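Local atomic coordinates of putative Endoribonuclease L-PSP (Entamoeba histolytica, PDB entry 3M1X), a protein that is of unproven function but may act as a deaminase of the RutC (YjgF/YER057c/UK114) type. Residues V96-L101 with P124-F129; C100-I105 with A138-E143. All coordinates share one frame; numbering follows the deposited sequence.

Contact 1: V96-L101 with P124-F129; sequences VKTTCL and PARACF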
loop_
_atom_site.group_PDB
_atom_site.type_symbol
_atom_site.label_atom_id
_atom_site.label_comp_id
_atom_site.label_asym_id
_atom_site.label_seq_id
_atom_site.Cartn_x
_atom_site.Cartn_y
_atom_site.Cartn_z
ATOM N N VAL A 96 -3.419 12.930 0.486
ATOM C CA VAL A 96 -4.708 12.294 0.076
ATOM C C VAL A 96 -4.892 10.975 0.739
ATOM O O VAL A 96 -6.070 10.614 1.005
ATOM C CB VAL A 96 -4.890 12.131 -1.472
ATOM C CG1 VAL A 96 -4.807 13.493 -2.091
ATOM C CG2 VAL A 96 -3.920 11.115 -2.138
ATOM N N LYS A 97 -3.850 10.226 1.037
ATOM C CA LYS A 97 -3.965 8.864 1.529
ATOM C C LYS A 97 -2.721 8.552 2.309
ATOM O O LYS A 97 -1.617 8.849 1.867
ATOM C CB LYS A 97 -4.094 7.901 0.303
ATOM C CG LYS A 97 -3.931 6.426 0.532
ATOM C CD LYS A 97 -5.050 5.859 1.348
ATOM C CE LYS A 97 -5.039 4.271 1.421
ATOM N NZ LYS A 97 -3.726 3.812 1.904
ATOM N N THR A 98 -2.860 7.861 3.440
ATOM C CA THR A 98 -1.760 7.295 4.197
ATOM C C THR A 98 -1.955 5.803 4.405
ATOM O O THR A 98 -3.066 5.301 4.306
ATOM C CB THR A 98 -1.624 7.972 5.565
ATOM O OG1 THR A 98 -2.719 7.562 6.363
ATOM C CG2 THR A 98 -1.538 9.475 5.495
ATOM N N THR A 99 -0.858 5.146 4.694
ATOM C CA THR A 99 -0.877 3.796 5.157
ATOM C C THR A 99 -0.026 3.774 6.419
ATOM O O THR A 99 1.140 4.219 6.404
ATOM C CB THR A 99 -0.374 2.778 4.135
ATOM O OG1 THR A 99 -1.138 2.951 2.938
ATOM C CG2 THR A 99 -0.558 1.343 4.646
ATOM N N CYS A 100 -0.587 3.251 7.501
ATOM C CA CYS A 100 -0.014 3.299 8.851
ATOM C C CYS A 100 0.249 1.890 9.343
ATOM O O CYS A 100 -0.693 1.118 9.509
ATOM C CB CYS A 100 -0.967 4.035 9.785
ATOM S SG CYS A 100 -1.337 5.727 9.287
ATOM N N LEU A 101 1.541 1.579 9.496
ATOM C CA LEU A 101 2.006 0.246 9.858
ATOM C C LEU A 101 2.492 0.248 11.259
ATOM O O LEU A 101 3.331 1.101 11.640
ATOM C CB LEU A 101 3.120 -0.194 8.925
ATOM C CG LEU A 101 2.812 -0.279 7.430
ATOM C CD1 LEU A 101 2.888 1.049 6.714
ATOM C CD2 LEU A 101 3.799 -1.299 6.784
ATOM N N PRO A 124 -7.032 12.539 5.658
ATOM C CA PRO A 124 -6.709 11.689 4.504
ATOM C C PRO A 124 -7.525 10.396 4.508
ATOM O O PRO A 124 -7.934 9.927 5.600
ATOM C CB PRO A 124 -5.212 11.382 4.652
ATOM C CG PRO A 124 -4.692 12.546 5.478
ATOM C CD PRO A 124 -5.799 12.894 6.415
ATOM N N ALA A 125 -7.630 9.768 3.384
ATOM C CA ALA A 125 -7.963 8.379 3.370
ATOM C C ALA A 125 -6.871 7.614 4.076
ATOM O O ALA A 125 -5.718 8.054 4.118
ATOM C CB ALA A 125 -8.198 7.869 1.943
ATOM N N ARG A 126 -7.147 6.421 4.589
ATOM C CA ARG A 126 -6.208 5.706 5.448
ATOM C C ARG A 126 -6.440 4.216 5.444
ATOM O O ARG A 126 -7.571 3.747 5.369
ATOM C CB ARG A 126 -6.313 6.235 6.884
ATOM C CG ARG A 126 -5.179 5.769 7.784
ATOM C CD ARG A 126 -5.205 6.449 9.130
ATOM N NE ARG A 126 -6.265 5.922 9.974
ATOM C CZ ARG A 126 -6.334 6.172 11.254
ATOM N NH1 ARG A 126 -5.554 7.055 11.840
ATOM N NH2 ARG A 126 -7.261 5.530 11.987
ATOM N N ALA A 127 -5.339 3.470 5.541
ATOM C CA ALA A 127 -5.368 2.073 5.915
ATOM C C ALA A 127 -4.326 1.819 6.943
ATOM O O ALA A 127 -3.229 2.358 6.872
ATOM C CB ALA A 127 -5.134 1.167 4.715
ATOM N N CYS A 128 -4.648 0.998 7.913
ATOM C CA CYS A 128 -3.760 0.692 9.038
ATOM C C CYS A 128 -3.745 -0.809 9.297
ATOM O O CYS A 128 -4.707 -1.528 9.103
ATOM C CB CYS A 128 -4.293 1.325 10.349
ATOM S SG CYS A 128 -4.590 3.062 10.296
ATOM N N PHE A 129 -2.603 -1.282 9.768
ATOM C CA PHE A 129 -2.465 -2.685 10.140
ATOM C C PHE A 129 -1.244 -2.844 10.986
ATOM O O PHE A 129 -0.336 -2.000 11.015
ATOM C CB PHE A 129 -2.406 -3.619 8.905
ATOM C CG PHE A 129 -1.212 -3.401 7.985
ATOM C CD1 PHE A 129 -0.095 -4.143 8.080
ATOM C CD2 PHE A 129 -1.305 -2.438 6.999
ATOM C CE1 PHE A 129 0.980 -3.924 7.221
ATOM C CE2 PHE A 129 -0.255 -2.233 6.162
ATOM C CZ PHE A 129 0.851 -2.978 6.233
#

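Contact 2: C100-I105 with A138-E143; sequences CLLADI and ALVEVE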
loop_
_atom_site.group_PDB
_atom_site.type_symbol
_atom_site.label_atom_id
_atom_site.label_comp_id
_atom_site.label_asym_id
_atom_site.label_seq_id
_atom_site.Cartn_x
_atom_site.Cartn_y
_atom_site.Cartn_z
ATOM N N CYS A 100 -0.587 3.251 7.501
ATOM C CA CYS A 100 -0.014 3.299 8.851
ATOM C C CYS A 100 0.249 1.890 9.343
ATOM O O CYS A 100 -0.693 1.118 9.509
ATOM C CB CYS A 100 -0.967 4.035 9.785
ATOM S SG CYS A 100 -1.337 5.727 9.287
ATOM N N LEU A 101 1.541 1.579 9.496
ATOM C CA LEU A 101 2.006 0.246 9.858
ATOM C C LEU A 101 2.492 0.248 11.259
ATOM O O LEU A 101 3.331 1.101 11.640
ATOM C CB LEU A 101 3.120 -0.194 8.925
ATOM C CG LEU A 101 2.812 -0.279 7.430
ATOM C CD1 LEU A 101 2.888 1.049 6.714
ATOM C CD2 LEU A 101 3.799 -1.299 6.784
ATOM N N LEU A 102 2.026 -0.668 12.069
ATOM C CA LEU A 102 2.449 -0.794 13.489
ATOM C C LEU A 102 3.157 -2.084 13.714
ATOM O O LEU A 102 2.776 -3.103 13.160
ATOM C CB LEU A 102 1.194 -0.726 14.386
ATOM C CG LEU A 102 0.455 0.586 14.331
ATOM C CD1 LEU A 102 -0.929 0.405 14.996
ATOM C CD2 LEU A 102 1.239 1.707 14.958
ATOM N N ALA A 103 4.094 -2.071 14.623
ATOM C CA ALA A 103 4.724 -3.312 15.093
ATOM C C ALA A 103 3.764 -4.078 15.968
ATOM O O ALA A 103 3.882 -5.308 16.089
ATOM C CB ALA A 103 6.050 -3.035 15.846
ATOM N N ASP A 104 2.803 -3.421 16.590
ATOM C CA ASP A 104 1.941 -4.026 17.581
ATOM C C ASP A 104 0.579 -3.375 17.533
ATOM O O ASP A 104 0.447 -2.142 17.709
ATOM C CB ASP A 104 2.550 -3.760 19.007
ATOM C CG ASP A 104 1.706 -4.292 20.207
ATOM O OD1 ASP A 104 0.569 -4.845 20.073
ATOM O OD2 ASP A 104 2.366 -4.284 21.292
ATOM N N ILE A 105 -0.444 -4.138 17.269
ATOM C CA ILE A 105 -1.784 -3.617 17.136
ATOM C C ILE A 105 -2.255 -2.870 18.387
ATOM O O ILE A 105 -3.166 -1.997 18.300
ATOM C CB ILE A 105 -2.799 -4.658 16.662
ATOM C CG1 ILE A 105 -4.018 -4.002 15.999
ATOM C CG2 ILE A 105 -3.175 -5.587 17.816
ATOM C CD1 ILE A 105 -3.824 -3.232 14.677
ATOM N N ALA A 138 11.648 -0.847 14.017
ATOM C CA ALA A 138 10.751 0.294 14.287
ATOM C C ALA A 138 9.439 -0.144 14.829
ATOM O O ALA A 138 8.899 -1.222 14.470
ATOM C CB ALA A 138 10.539 1.036 12.916
ATOM N N LEU A 139 8.821 0.707 15.612
ATOM C CA LEU A 139 7.525 0.419 16.135
ATOM C C LEU A 139 6.348 0.868 15.258
ATOM O O LEU A 139 5.217 0.491 15.454
ATOM C CB LEU A 139 7.359 1.112 17.495
ATOM C CG LEU A 139 8.283 0.617 18.613
ATOM C CD1 LEU A 139 7.955 1.380 19.857
ATOM C CD2 LEU A 139 8.208 -0.948 18.778
ATOM N N VAL A 140 6.635 1.761 14.309
ATOM C CA VAL A 140 5.629 2.434 13.476
ATOM C C VAL A 140 6.308 2.926 12.225
ATOM O O VAL A 140 7.434 3.396 12.277
ATOM C CB VAL A 140 4.945 3.548 14.268
ATOM C CG1 VAL A 140 5.934 4.508 14.923
ATOM C CG2 VAL A 140 3.949 4.307 13.416
ATOM N N GLU A 141 5.591 2.830 11.104
ATOM C CA GLU A 141 6.018 3.290 9.821
ATOM C C GLU A 141 4.823 3.896 9.139
ATOM O O GLU A 141 3.762 3.273 9.138
ATOM C CB GLU A 141 6.573 2.100 9.037
ATOM C CG GLU A 141 7.066 2.432 7.646
ATOM C CD GLU A 141 7.410 1.168 6.807
ATOM O OE1 GLU A 141 8.178 0.467 7.293
ATOM O OE2 GLU A 141 6.794 1.002 5.744
ATOM N N VAL A 142 4.933 5.067 8.506
ATOM C CA VAL A 142 3.796 5.715 7.819
ATOM C C VAL A 142 4.264 6.197 6.456
ATOM O O VAL A 142 5.237 6.935 6.367
ATOM C CB VAL A 142 3.207 6.864 8.627
ATOM C CG1 VAL A 142 2.005 7.477 7.811
ATOM C CG2 VAL A 142 2.698 6.404 10.021
ATOM N N GLU A 143 3.599 5.727 5.435
ATOM C CA GLU A 143 3.783 6.233 4.057
ATOM C C GLU A 143 2.582 7.039 3.639
ATOM O O GLU A 143 1.506 6.989 4.270
ATOM C CB GLU A 143 4.020 5.096 3.076
ATOM C CG GLU A 143 2.857 4.086 3.050
ATOM C CD GLU A 143 2.984 3.023 2.067
ATOM O OE1 GLU A 143 3.894 2.887 1.317
ATOM O OE2 GLU A 143 2.037 2.148 2.056
HETATM O O HOH W 1 3.589 -0.718 17.355
#

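Contact 1: V96-L101 with P124-F129
V96-L101 and P124-F129 run side by side as parallel strands, axes 4.6 Å apart and 11° from alignment, and form the beta-alpha-beta crossover of the YjgF/RutC fold, with helix 108-119 between them in sequence. Five backbone hydrogen bonds alternate across the pair, from A125 N to V96 O at one end to F129 N to C100 O at the other. T98 O takes two donors from opposite faces of its carbonyl plane, A127 N and K97 NZ; the bond from K97 NZ to T98 O is 2.9 Å. Bends at chi2 and chi4 curl the lysine over A125, K97 CD lying 3.8 Å from A125 CB, and its ammonium group also forms a salt bridge with E143 of the second subunit.

R126, T98, C100 and C128 share the face covered by helix 108-119. R126 CG passes 3.4 Å from T98 OG1, a hydroxyl hydrogen-bonded to Y115, and R126 CD abuts C100 SG. C128 SG sits against one face of the R126 guanidinium, 3.2 Å from its plane and offset toward the rim; N112 and a citrate ion, probably from the crystallisation liquor, bind its nitrogens. C128 N also bonds the citrate, so the anion may mark a pocket beside the strand.

On the other face the F129 ring meets F129 of both neighbouring subunits edge-to-face. Its chi1 of 63° sets CG between backbone N and carbonyl carbon and stands the ring beside L101: T99 CG2 reaches its edge, while L101 CD2 approaches obliquely, 3.4 Å from F129 CZ.

Contact 2: C100-I105 with A138-E143
L101 and E141 form the central hydrogen-bonded pair of this antiparallel contact, flanked by the non-hydrogen-bonded pairs C100-V142 and L102-V140. L101 N to E141 O, 2.8 Å, is nearly straight (166° at the hydrogen), and E141 N returns a bond to L101 O. Just beyond the strand ends A103 N still reaches L139 O at 2.9 Å, from above the carbonyl plane; a water probably donates to the same oxygen, and A103 CB presses on A138 O.

The L101 side chain lies along that of E141: L101 CD1 rests 3.4 Å from E141 O, and both leucine methyls turn toward E141 OE2 from one side. With CG anti to backbone N (chi1 180°), E141 brings its carboxylate beside these methyls, near a bound citrate and C128 of the third subunit, whose F129 packs on L101. On the other face the C100 sulfur sits against the two methyls of V142, C100 SG 4.1 Å from V142 CG1, and L102 CD2 slants across V140 CG2. F111 of helix 108-119 covers C100, V140 and V142; V77 and L81 of helix 70-87 also touch V142. Helices on one face and a neighbouring subunit on the other are typical of the trimeric YjgF/RutC fold.

How the contacts relate
After the N-terminal strands and helix 70-87, strand 95-102 serves both contacts. The chain then leaves through helix 108-119 and returns as strand 125-130, where contact 1 closes the shorter loop; it runs on to strand 140-146, where contact 2 closes the longer one. The two loops overlap, both starting from the same strand and sharing C100 and L101. Strand 95-102 thus has 125-130 along one edge and 140-146 along the other, parallel and antiparallel respectively. Two probable hydrogen bonds prolong these pairings: F129 O to L102 N, 2.9 Å, that of 95-102 with 125-130, and T99 N to E143 O, 3.0 Å, that with 140-146. Strand 140-146 also pairs with 51-59, tying the crossover to the N-terminal strands.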